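Local coordinates for protein uncharacterized ACR, COG1565 superfamily (PDB 4F3N) that is of uncharacterised function but has a methyltransferase fold that binds S-adenosyl-L-homocysteine, and may symmetrically methylate protein arginines, at residues 201-206 with 279-284. Numbering follows the deposited sequence.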
# COMPACT_ATOMS: atom_id res chain seq x y z
N ASP A 201 17.02 -7.19 -2.50
CA ASP A 201 17.09 -6.72 -1.14
C ASP A 201 16.80 -5.20 -1.03
O ASP A 201 16.57 -4.69 0.07
CB ASP A 201 18.47 -6.99 -0.56
CG ASP A 201 18.79 -8.48 -0.49
OD1 ASP A 201 17.88 -9.28 -0.69
OD2 ASP A 201 19.95 -8.84 -0.23
N ALA A 202 16.86 -4.50 -2.15
CA ALA A 202 16.64 -3.06 -2.19
C ALA A 202 16.22 -2.64 -3.58
O ALA A 202 16.43 -3.37 -4.53
CB ALA A 202 17.90 -2.33 -1.78
N LEU A 203 15.61 -1.47 -3.74
CA LEU A 203 15.36 -0.99 -5.09
C LEU A 203 16.72 -0.81 -5.81
O LEU A 203 17.68 -0.31 -5.23
CB LEU A 203 14.61 0.34 -5.07
CG LEU A 203 13.18 0.36 -4.53
CD1 LEU A 203 12.69 1.79 -4.35
CD2 LEU A 203 12.25 -0.44 -5.43
N PRO A 204 16.80 -1.21 -7.09
CA PRO A 204 18.01 -0.92 -7.90
C PRO A 204 18.10 0.59 -8.25
O PRO A 204 17.11 1.31 -8.06
CB PRO A 204 17.77 -1.74 -9.16
CG PRO A 204 16.30 -1.66 -9.33
CD PRO A 204 15.73 -1.78 -7.93
N GLU A 205 19.26 1.04 -8.72
CA GLU A 205 19.46 2.45 -9.11
C GLU A 205 18.63 2.83 -10.32
O GLU A 205 18.15 3.97 -10.45
CB GLU A 205 20.95 2.72 -9.37
N ARG A 206 18.46 1.87 -11.22
CA ARG A 206 17.74 2.10 -12.46
C ARG A 206 16.91 0.90 -12.81
O ARG A 206 17.27 -0.26 -12.51
CB ARG A 206 18.71 2.42 -13.61
N VAL A 279 5.75 9.22 0.40
CA VAL A 279 6.23 10.21 -0.54
C VAL A 279 7.70 9.94 -0.95
O VAL A 279 8.06 9.97 -2.15
CB VAL A 279 5.97 11.67 0.01
CG1 VAL A 279 6.82 12.70 -0.72
CG2 VAL A 279 4.49 12.01 -0.12
N ALA A 280 8.55 9.67 0.05
CA ALA A 280 9.96 9.40 -0.15
C ALA A 280 10.08 8.20 -1.04
O ALA A 280 10.91 8.19 -1.96
CB ALA A 280 10.64 9.11 1.18
N PHE A 281 9.24 7.20 -0.79
CA PHE A 281 9.26 5.96 -1.60
C PHE A 281 8.89 6.18 -3.04
O PHE A 281 9.58 5.71 -3.94
CB PHE A 281 8.32 4.94 -0.96
CG PHE A 281 8.20 3.64 -1.73
CD1 PHE A 281 9.22 2.71 -1.71
CD2 PHE A 281 7.06 3.35 -2.45
CE1 PHE A 281 9.12 1.53 -2.44
CE2 PHE A 281 6.95 2.14 -3.14
CZ PHE A 281 7.97 1.24 -3.14
N VAL A 282 7.81 6.92 -3.29
CA VAL A 282 7.38 7.21 -4.65
C VAL A 282 8.42 8.06 -5.39
O VAL A 282 8.73 7.79 -6.55
CB VAL A 282 5.99 7.82 -4.68
CG1 VAL A 282 5.58 8.33 -6.10
CG2 VAL A 282 5.01 6.77 -4.17
N ARG A 283 9.04 9.02 -4.70
CA ARG A 283 10.12 9.76 -5.33
C ARG A 283 11.22 8.81 -5.77
O ARG A 283 11.74 8.98 -6.86
CB ARG A 283 10.69 10.82 -4.40
CG ARG A 283 9.73 11.97 -4.15
CD ARG A 283 10.38 12.97 -3.22
NE ARG A 283 9.56 14.17 -3.04
CZ ARG A 283 9.72 15.06 -2.07
NH1 ARG A 283 10.67 14.92 -1.15
NH2 ARG A 283 8.93 16.13 -2.03
N THR A 284 11.61 7.89 -4.89
CA THR A 284 12.72 6.99 -5.16
C THR A 284 12.38 6.09 -6.34
O THR A 284 13.19 5.88 -7.22
CB THR A 284 13.08 6.15 -3.91
OG1 THR A 284 13.47 7.05 -2.84
CG2 THR A 284 14.14 5.15 -4.21
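L203 and T284 meet through their methyl groups, CD1 of the leucine lying 3.7 Å from CG2 of the threonine. The same CD1 comes within 4.1 Å of CE1 of F281, approaching that ring obliquely, so a single leucine branch touches two residues three positions apart, less than one turn of the helix. The contact is wholly apolar and small, burying 121 Å². L203 suits the loop because its CB already points at the helix and its CD1 branch alone meets both a methyl and a ring. F281 reaches the leucine differently: with CG anti to the backbone N (chi1 177°), the large flat ring swings out far enough to meet both L203 and F144.

The polar half of T284 stays within its own helix. Its OG1 donates to A280 O over 2.9 Å, tilted 34° from the carbonyl plane; A280 O also accepts the helical bond from T284 N. A beta-branched threonine can thus pair its hydroxyl with the helix backbone and present CG2 to the leucine.

The contact lies at the surface of a methyltransferase-type fold, the F281 side chain about 10 Å from that of N214, an S-adenosyl-L-homocysteine-binding residue, so any link to that site is indirect. Loop 201-206 follows strand 197-200, an outermost strand of the seven-stranded mixed sheet; L203 also packs on V285 and M288 of helix 276-288 and on M142 of strand 140-144. Through F281 that helix lies against F144, at the end of the same strand, and the loop residues L217 and M220.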